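Local atomic coordinates of sulfatase (Bacteroides fragilis CAG:558, PDB entry 6USS), a protein that probably hydrolyses aryl sulfate esters as a calcium-dependent arylsulfatase of a human gut bacterium, and is deposited here as a catalytic-site variant. Residues A[318-323]-A[381-386]; A[374-379]-A[408-413]. The protein carries 1 engineered substitution. All coordinates share one frame; numbering follows the deposited sequence.

Contact 1 (A[318-323]-A[381-386]); sequences IFMSDN and EDFYPS. With CA (calcium ion), chain C.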
ATOM      1  N   ILE A 318       5.711 -21.710   5.453  1.00 22.62           N
ATOM      2  CA  ILE A 318       4.553 -22.530   5.132  1.00 16.03           C
ATOM      3  C   ILE A 318       4.538 -22.750   3.632  1.00 17.20           C
ATOM      4  O   ILE A 318       4.439 -21.791   2.856  1.00 16.68           O
ATOM      5  CB  ILE A 318       3.233 -21.902   5.596  1.00 17.26           C
ATOM      6  CG1 ILE A 318       3.287 -21.494   7.070  1.00 17.92           C
ATOM      7  CG2 ILE A 318       2.120 -22.903   5.398  1.00 15.87           C
ATOM      8  CD1 ILE A 318       2.119 -20.619   7.511  1.00 10.87           C
ATOM      9  N   PHE A 319       4.628 -24.010   3.230  1.00 19.82           N
ATOM     10  CA  PHE A 319       4.530 -24.419   1.840  1.00 17.53           C
ATOM     11  C   PHE A 319       3.112 -24.895   1.571  1.00 20.52           C
ATOM     12  O   PHE A 319       2.561 -25.685   2.353  1.00 15.97           O
ATOM     13  CB  PHE A 319       5.525 -25.535   1.527  1.00 15.59           C
ATOM     14  CG  PHE A 319       5.614 -25.874   0.078  1.00 16.45           C
ATOM     15  CD1 PHE A 319       4.685 -26.724  -0.511  1.00 17.53           C
ATOM     16  CD2 PHE A 319       6.640 -25.369  -0.697  1.00 15.82           C
ATOM     17  CE1 PHE A 319       4.777 -27.050  -1.851  1.00 18.42           C
ATOM     18  CE2 PHE A 319       6.733 -25.686  -2.046  1.00 17.23           C
ATOM     19  CZ  PHE A 319       5.800 -26.529  -2.622  1.00 17.92           C
ATOM     20  N   MET A 320       2.536 -24.433   0.459  1.00 19.20           N
ATOM     21  CA  MET A 320       1.160 -24.782   0.147  1.00 16.45           C
ATOM     22  C   MET A 320       0.948 -24.672  -1.359  1.00 20.13           C
ATOM     23  O   MET A 320       1.721 -24.028  -2.071  1.00 19.41           O
ATOM     24  CB  MET A 320       0.195 -23.881   0.921  1.00 15.75           C
ATOM     25  CG  MET A 320      -1.274 -24.193   0.719  1.00 16.85           C
ATOM     26  SD  MET A 320      -1.644 -25.907   1.091  1.00 23.35           S
ATOM     27  CE  MET A 320      -3.432 -25.828   1.246  1.00 16.61           C
ATOM     28  N   SER A 321      -0.099 -25.334  -1.838  1.00 16.95           N
ATOM     29  CA  SER A 321      -0.566 -25.169  -3.203  1.00 18.66           C
ATOM     30  C   SER A 321      -2.057 -24.859  -3.174  1.00 17.78           C
ATOM     31  O   SER A 321      -2.772 -25.249  -2.249  1.00 15.25           O
ATOM     32  CB  SER A 321      -0.295 -26.415  -4.055  1.00 20.60           C
ATOM     33  OG  SER A 321      -0.849 -26.246  -5.350  1.00 23.25           O
ATOM     34  N   ASP A 322      -2.533 -24.176  -4.214  1.00 18.64           N
ATOM     35  CA  ASP A 322      -3.888 -23.644  -4.181  1.00 19.96           C
ATOM     36  C   ASP A 322      -4.946 -24.571  -4.776  1.00 16.01           C
ATOM     37  O   ASP A 322      -6.130 -24.331  -4.537  1.00 16.99           O
ATOM     38  CB  ASP A 322      -3.944 -22.287  -4.894  1.00 18.16           C
ATOM     39  CG  ASP A 322      -3.928 -22.424  -6.400  1.00 25.66           C
ATOM     40  OD1 ASP A 322      -3.325 -23.395  -6.916  1.00 22.54           O
ATOM     41  OD2 ASP A 322      -4.549 -21.571  -7.066  1.00 19.88           O
ATOM     42  N   ASN A 323      -4.569 -25.581  -5.559  1.00 16.42           N
ATOM     43  CA  ASN A 323      -5.517 -26.594  -6.041  1.00 20.89           C
ATOM     44  C   ASN A 323      -4.734 -27.697  -6.749  1.00 20.03           C
ATOM     45  O   ASN A 323      -3.505 -27.636  -6.867  1.00 18.96           O
ATOM     46  CB  ASN A 323      -6.602 -26.014  -6.959  1.00 16.45           C
ATOM     47  CG  ASN A 323      -6.034 -25.260  -8.140  1.00 21.76           C
ATOM     48  OD1 ASN A 323      -5.392 -25.853  -9.018  1.00 23.11           O
ATOM     49  ND2 ASN A 323      -6.277 -23.948  -8.183  1.00 16.09           N
ATOM     50  N   GLU A 381      -9.126 -22.053   4.410  1.00 15.22           N
ATOM     51  CA  GLU A 381      -9.559 -20.927   5.249  1.00 16.96           C
ATOM     52  C   GLU A 381      -8.967 -20.977   6.653  1.00 17.03           C
ATOM     53  O   GLU A 381      -8.951 -19.944   7.332  1.00 16.22           O
ATOM     54  CB  GLU A 381     -11.089 -20.844   5.369  1.00 15.48           C
ATOM     55  CG  GLU A 381     -11.749 -22.070   5.954  1.00 13.60           C
ATOM     56  CD  GLU A 381     -12.481 -22.880   4.881  1.00 20.16           C
ATOM     57  OE1 GLU A 381     -13.575 -23.418   5.188  1.00 19.32           O
ATOM     58  OE2 GLU A 381     -11.960 -22.971   3.734  1.00 16.37           O
ATOM     59  N   ASP A 382      -8.493 -22.148   7.103  1.00 13.61           N
ATOM     60  CA  ASP A 382      -7.829 -22.255   8.402  1.00 15.62           C
ATOM     61  C   ASP A 382      -6.501 -21.495   8.452  1.00 18.49           C
ATOM     62  O   ASP A 382      -6.054 -21.104   9.544  1.00 17.31           O
ATOM     63  CB  ASP A 382      -7.566 -23.721   8.754  1.00 16.29           C
ATOM     64  CG  ASP A 382      -8.820 -24.577   8.728  1.00 18.01           C
ATOM     65  OD1 ASP A 382      -9.939 -24.021   8.806  1.00 16.92           O
ATOM     66  OD2 ASP A 382      -8.675 -25.819   8.619  1.00 17.66           O
ATOM     67  N   PHE A 383      -5.844 -21.313   7.298  1.00 16.39           N
ATOM     68  CA  PHE A 383      -4.590 -20.559   7.241  1.00 18.11           C
ATOM     69  C   PHE A 383      -4.730 -19.164   7.850  1.00 16.62           C
ATOM     70  O   PHE A 383      -3.770 -18.640   8.437  1.00 14.17           O
ATOM     71  CB  PHE A 383      -4.104 -20.438   5.787  1.00 13.84           C
ATOM     72  CG  PHE A 383      -3.411 -21.668   5.253  1.00 11.01           C
ATOM     73  CD1 PHE A 383      -4.025 -22.909   5.284  1.00 13.60           C
ATOM     74  CD2 PHE A 383      -2.153 -21.569   4.675  1.00 14.63           C
ATOM     75  CE1 PHE A 383      -3.384 -24.051   4.765  1.00 15.71           C
ATOM     76  CE2 PHE A 383      -1.501 -22.698   4.156  1.00 15.14           C
ATOM     77  CZ  PHE A 383      -2.118 -23.943   4.205  1.00 13.52           C
ATOM     78  N   TYR A 384      -5.933 -18.562   7.734  1.00 12.69           N
ATOM     79  CA  TYR A 384      -6.140 -17.194   8.214  1.00 17.04           C
ATOM     80  C   TYR A 384      -6.015 -17.092   9.734  1.00 18.69           C
ATOM     81  O   TYR A 384      -5.116 -16.376  10.216  1.00 14.28           O
ATOM     82  CB  TYR A 384      -7.480 -16.683   7.687  1.00 16.07           C
ATOM     83  CG  TYR A 384      -7.923 -15.282   8.016  1.00 14.63           C
ATOM     84  CD1 TYR A 384      -8.239 -14.909   9.316  1.00 17.05           C
ATOM     85  CD2 TYR A 384      -8.110 -14.352   6.998  1.00 16.58           C
ATOM     86  CE1 TYR A 384      -8.692 -13.631   9.598  1.00 16.70           C
ATOM     87  CE2 TYR A 384      -8.574 -13.088   7.255  1.00 15.37           C
ATOM     88  CZ  TYR A 384      -8.863 -12.726   8.556  1.00 18.45           C
ATOM     89  OH  TYR A 384      -9.317 -11.454   8.808  1.00 17.46           O
ATOM     90  N   PRO A 385      -6.839 -17.783  10.544  1.00 20.10           N
ATOM     91  CA  PRO A 385      -6.594 -17.756  11.998  1.00 19.05           C
ATOM     92  C   PRO A 385      -5.227 -18.281  12.377  1.00 16.02           C
ATOM     93  O   PRO A 385      -4.666 -17.807  13.362  1.00 16.30           O
ATOM     94  CB  PRO A 385      -7.694 -18.665  12.579  1.00 20.35           C
ATOM     95  CG  PRO A 385      -8.624 -18.961  11.464  1.00 18.50           C
ATOM     96  CD  PRO A 385      -7.858 -18.791  10.196  1.00 15.47           C
ATOM     97  N   SER A 386      -4.676 -19.256  11.638  1.00 17.57           N
ATOM     98  CA  SER A 386      -3.406 -19.862  12.051  1.00 20.05           C
ATOM     99  C   SER A 386      -2.253 -18.886  11.894  1.00 19.60           C
ATOM    100  O   SER A 386      -1.371 -18.803  12.756  1.00 20.99           O
ATOM    101  CB  SER A 386      -3.118 -21.133  11.255  1.00 14.30           C
ATOM    102  OG  SER A 386      -4.202 -22.037  11.325  1.00 18.15           O
TER
HETATM  103 CA    CA C 601      -4.681 -22.328  -9.166  1.00 22.43          CA

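Contact 2 (A[374-379]-A[408-413]); sequences CDKYLI and IPLLKQ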
ATOM      1  N   CYS A 374       1.547 -35.185   9.740  1.00 24.97           N
ATOM      2  CA  CYS A 374       0.277 -35.012  10.424  1.00 21.27           C
ATOM      3  C   CYS A 374      -0.846 -35.397   9.479  1.00 23.75           C
ATOM      4  O   CYS A 374      -1.038 -34.771   8.428  1.00 19.64           O
ATOM      5  CB  CYS A 374       0.072 -33.579  10.916  1.00 17.60           C
ATOM      6  SG  CYS A 374      -1.501 -33.442  11.832  1.00 23.32           S
ATOM      7  N   ASP A 375      -1.599 -36.403   9.893  1.00 28.78           N
ATOM      8  CA  ASP A 375      -2.689 -37.021   9.150  1.00 23.11           C
ATOM      9  C   ASP A 375      -3.994 -36.241   9.256  1.00 23.87           C
ATOM     10  O   ASP A 375      -4.890 -36.441   8.425  1.00 20.86           O
ATOM     11  CB  ASP A 375      -2.898 -38.439   9.708  1.00 27.58           C
ATOM     12  CG  ASP A 375      -3.427 -39.415   8.692  1.00 40.63           C
ATOM     13  OD1 ASP A 375      -3.545 -39.064   7.486  1.00 45.37           O
ATOM     14  OD2 ASP A 375      -3.720 -40.561   9.121  1.00 46.91           O
ATOM     15  N   LYS A 376      -4.133 -35.384  10.271  1.00 18.22           N
ATOM     16  CA  LYS A 376      -5.405 -34.715  10.526  1.00 23.34           C
ATOM     17  C   LYS A 376      -5.716 -33.713   9.421  1.00 19.54           C
ATOM     18  O   LYS A 376      -4.830 -33.016   8.924  1.00 18.94           O
ATOM     19  CB  LYS A 376      -5.381 -34.011  11.885  1.00 24.79           C
ATOM     20  CG  LYS A 376      -4.938 -34.918  13.045  1.00 25.91           C
ATOM     21  CD  LYS A 376      -5.746 -36.200  13.034  1.00 27.80           C
ATOM     22  CE  LYS A 376      -5.555 -37.026  14.291  1.00 27.91           C
ATOM     23  NZ  LYS A 376      -6.742 -37.937  14.403  1.00 44.81           N
ATOM     24  N   TYR A 377      -6.980 -33.634   9.029  1.00 16.85           N
ATOM     25  CA  TYR A 377      -7.286 -32.799   7.881  1.00 18.08           C
ATOM     26  C   TYR A 377      -7.524 -31.350   8.289  1.00 21.13           C
ATOM     27  O   TYR A 377      -7.949 -31.053   9.408  1.00 19.37           O
ATOM     28  CB  TYR A 377      -8.477 -33.341   7.080  1.00 19.10           C
ATOM     29  CG  TYR A 377      -9.805 -33.602   7.787  1.00 23.49           C
ATOM     30  CD1 TYR A 377     -10.503 -32.586   8.435  1.00 24.06           C
ATOM     31  CD2 TYR A 377     -10.406 -34.863   7.718  1.00 24.36           C
ATOM     32  CE1 TYR A 377     -11.747 -32.830   9.038  1.00 23.31           C
ATOM     33  CE2 TYR A 377     -11.638 -35.118   8.326  1.00 20.78           C
ATOM     34  CZ  TYR A 377     -12.303 -34.097   8.981  1.00 22.61           C
ATOM     35  OH  TYR A 377     -13.532 -34.341   9.573  1.00 23.70           O
ATOM     36  N   LEU A 378      -7.204 -30.447   7.362  1.00 20.92           N
ATOM     37  CA  LEU A 378      -7.451 -29.024   7.518  1.00 19.63           C
ATOM     38  C   LEU A 378      -7.785 -28.447   6.149  1.00 20.29           C
ATOM     39  O   LEU A 378      -7.535 -29.073   5.115  1.00 17.71           O
ATOM     40  CB  LEU A 378      -6.244 -28.319   8.142  1.00 16.09           C
ATOM     41  CG  LEU A 378      -4.924 -28.469   7.380  1.00 17.88           C
ATOM     42  CD1 LEU A 378      -4.774 -27.452   6.229  1.00 15.66           C
ATOM     43  CD2 LEU A 378      -3.764 -28.345   8.351  1.00 15.85           C
ATOM     44  N   ILE A 379      -8.328 -27.228   6.148  1.00 16.94           N
ATOM     45  CA  ILE A 379      -8.762 -26.588   4.915  1.00 17.63           C
ATOM     46  C   ILE A 379      -8.236 -25.152   4.857  1.00 15.97           C
ATOM     47  O   ILE A 379      -8.001 -24.514   5.880  1.00 16.87           O
ATOM     48  CB  ILE A 379     -10.296 -26.630   4.789  1.00 17.93           C
ATOM     49  CG1 ILE A 379     -10.753 -26.075   3.441  1.00 12.89           C
ATOM     50  CG2 ILE A 379     -10.953 -25.926   5.992  1.00 17.17           C
ATOM     51  CD1 ILE A 379     -11.839 -26.906   2.802  1.00 17.62           C
ATOM     52  N   ILE A 408      -2.866 -24.563  14.646  1.00 17.61           N
ATOM     53  CA  ILE A 408      -1.731 -24.461  15.562  1.00 20.02           C
ATOM     54  C   ILE A 408      -1.752 -25.642  16.535  1.00 19.91           C
ATOM     55  O   ILE A 408      -0.676 -26.158  16.887  1.00 19.86           O
ATOM     56  CB  ILE A 408      -1.725 -23.107  16.302  1.00 22.54           C
ATOM     57  CG1 ILE A 408      -1.080 -22.003  15.467  1.00 17.34           C
ATOM     58  CG2 ILE A 408      -0.885 -23.174  17.559  1.00 18.02           C
ATOM     59  CD1 ILE A 408      -1.458 -21.989  14.023  1.00 23.26           C
ATOM     60  N   PRO A 409      -2.914 -26.116  17.007  1.00 19.73           N
ATOM     61  CA  PRO A 409      -2.892 -27.327  17.851  1.00 22.39           C
ATOM     62  C   PRO A 409      -2.359 -28.558  17.138  1.00 21.64           C
ATOM     63  O   PRO A 409      -1.858 -29.465  17.812  1.00 24.21           O
ATOM     64  CB  PRO A 409      -4.359 -27.502  18.278  1.00 18.04           C
ATOM     65  CG  PRO A 409      -4.886 -26.141  18.296  1.00 21.29           C
ATOM     66  CD  PRO A 409      -4.213 -25.419  17.130  1.00 20.71           C
ATOM     67  N   LEU A 410      -2.441 -28.632  15.806  1.00 22.35           N
ATOM     68  CA  LEU A 410      -1.767 -29.726  15.115  1.00 17.89           C
ATOM     69  C   LEU A 410      -0.269 -29.492  15.063  1.00 14.49           C
ATOM     70  O   LEU A 410       0.514 -30.438  15.198  1.00 18.81           O
ATOM     71  CB  LEU A 410      -2.332 -29.901  13.708  1.00 17.91           C
ATOM     72  CG  LEU A 410      -3.832 -30.186  13.656  1.00 18.21           C
ATOM     73  CD1 LEU A 410      -4.380 -30.020  12.241  1.00 15.20           C
ATOM     74  CD2 LEU A 410      -4.112 -31.573  14.201  1.00 15.59           C
ATOM     75  N   LEU A 411       0.149 -28.238  14.899  1.00 16.25           N
ATOM     76  CA  LEU A 411       1.578 -27.944  14.829  1.00 20.00           C
ATOM     77  C   LEU A 411       2.275 -28.240  16.154  1.00 21.28           C
ATOM     78  O   LEU A 411       3.440 -28.651  16.175  1.00 17.29           O
ATOM     79  CB  LEU A 411       1.791 -26.490  14.427  1.00 12.03           C
ATOM     80  CG  LEU A 411       1.308 -26.177  13.016  1.00 17.73           C
ATOM     81  CD1 LEU A 411       1.299 -24.672  12.818  1.00 17.89           C
ATOM     82  CD2 LEU A 411       2.174 -26.866  11.965  1.00 12.39           C
ATOM     83  N   LYS A 412       1.576 -28.042  17.268  1.00 25.89           N
ATOM     84  CA  LYS A 412       2.151 -28.222  18.592  1.00 23.41           C
ATOM     85  C   LYS A 412       1.723 -29.527  19.269  1.00 24.04           C
ATOM     86  O   LYS A 412       2.161 -29.789  20.392  1.00 25.07           O
ATOM     87  CB  LYS A 412       1.785 -27.017  19.462  1.00 24.56           C
ATOM     88  CG  LYS A 412       2.258 -25.676  18.888  1.00 22.97           C
ATOM     89  CD  LYS A 412       1.747 -24.524  19.744  1.00 23.73           C
ATOM     90  CE  LYS A 412       2.886 -23.670  20.282  1.00 33.13           C
ATOM     91  NZ  LYS A 412       2.406 -22.669  21.276  1.00 31.06           N
ATOM     92  N   GLN A 413       0.906 -30.360  18.604  1.00 19.26           N
ATOM     93  CA  GLN A 413       0.373 -31.606  19.176  1.00 19.91           C
ATOM     94  C   GLN A 413      -0.272 -31.364  20.540  1.00 19.81           C
ATOM     95  O   GLN A 413      -0.009 -32.068  21.511  1.00 19.47           O
ATOM     96  CB  GLN A 413       1.450 -32.687  19.279  1.00 23.68           C
ATOM     97  CG  GLN A 413       2.171 -33.005  17.968  1.00 34.67           C
ATOM     98  CD  GLN A 413       2.775 -34.410  17.946  1.00 47.40           C
ATOM     99  OE1 GLN A 413       2.057 -35.414  17.847  1.00 55.57           O
ATOM    100  NE2 GLN A 413       4.101 -34.483  18.042  1.00 39.35           N
TER

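Contact 1 (A[318-323]-A[381-386])
With CG opposite the backbone N (chi1 -178°) and a bend at the next bond (chi2 55°), M320 curls its thioether end round the outer corner of the F383 ring, which swings to meet it with its own CG beside the backbone N (chi1 -79°). CB, CG, SD and CE of the methionine all come near that corner; M320 CG lies 3.6 Å from F383 CZ, and M320 CE 3.9 Å from F383 CE1. The sulfur makes an oblique Met-aromatic contact, SD of M320 4.9 Å from the ring centroid of F383. I318, two residues earlier on the same strand, adds its CG2 branch, 3.8 Å from CE2 of F383, while F319 between them points to the other side of the sheet.

This is a helix packed on a sheet, the architecture expected of the alkaline phosphatase superfamily. Strand 315-321 runs between strands 35-41 and 357-363, and F383 also touches L38 and M360 on these neighbours, so the ring covers three adjacent strands. Behind the ring, D382 O accepts from both N and OG of S386, one turn on; the hydroxyl, at 2.7 Å from D382 O to S386 OG, lies above the carbonyl plane. The D382 carboxylate also forms a salt bridge with R421.

Just past the strand, D322 grips calcium unequally, with OD2 at 2.2 Å and OD1 at 2.8 Å from the ion; D42, D43, N323 and the engineered C88 complete the site, and R92 bonds to OD2 of D322. The chemistry thus divides along one segment: the touch between strand and helix is apolar and buried, whereas D322, just past the strand, turns its carboxylate to the metal.

Contact 2 (A[374-379]-A[408-413])
L410 and K376 meet nearly at right angles, the leucine's branched end butting against the first carbons of the lysine chain. L410 CD2 does most of the touching: it lies 3.6 Å from K376 CB and equally near K376 CG. On another flank of the same methyl comes the thiol of C374, with SG 4.0 Å from L410 CD2. The thiol is placed there by a first torsion that sets SG opposite the backbone N (chi1 -177°), and it also receives a weak bond from the backbone N of K376. The other methyl, CD1, also touches K376 CB and extends toward L378, with L410 CD1 4.3 Å from L378 CD2, which makes this the looser part of the contact.

In the fold, strands 372-374 and 378-379 both run parallel to strand 77-83 of the large mixed sheet, and L410 points from helix 408-412 toward the turn joining them, where D375 O is bonded to Q81. L411, the next residue on the helix, starts out away from segment 374-379, but its end comes back nearer and touches F79 of strand 77-83. A bend about the CB-CG bond of K376 (chi2 -51°) leads the lysine chain off the leucine, its NZ forming a weak, long ion pair with D416.

The segments of the two contacts alternate along the chain: strand 378-379 runs into helix 383-390, and helix 408-412 follows. The centres of contacts 1 and 2 lie about 12 Å apart, and F383 joins them directly, its CE1 4.0 Å from CD1 of L378, so one ring packs on the central strands and on L378 of strand 378-379. A second bridge is I408 against S386. Both contacts reach the same mixed sheet at different depths, contact 1 about 8 Å and contact 2 about 18 Å from the centre of the chain, measured from their own centres. Contact 1 alone includes calcium ligands; its M320 side chain is about 10 Å from that of D42, whereas contact 2 lies away from the metal site.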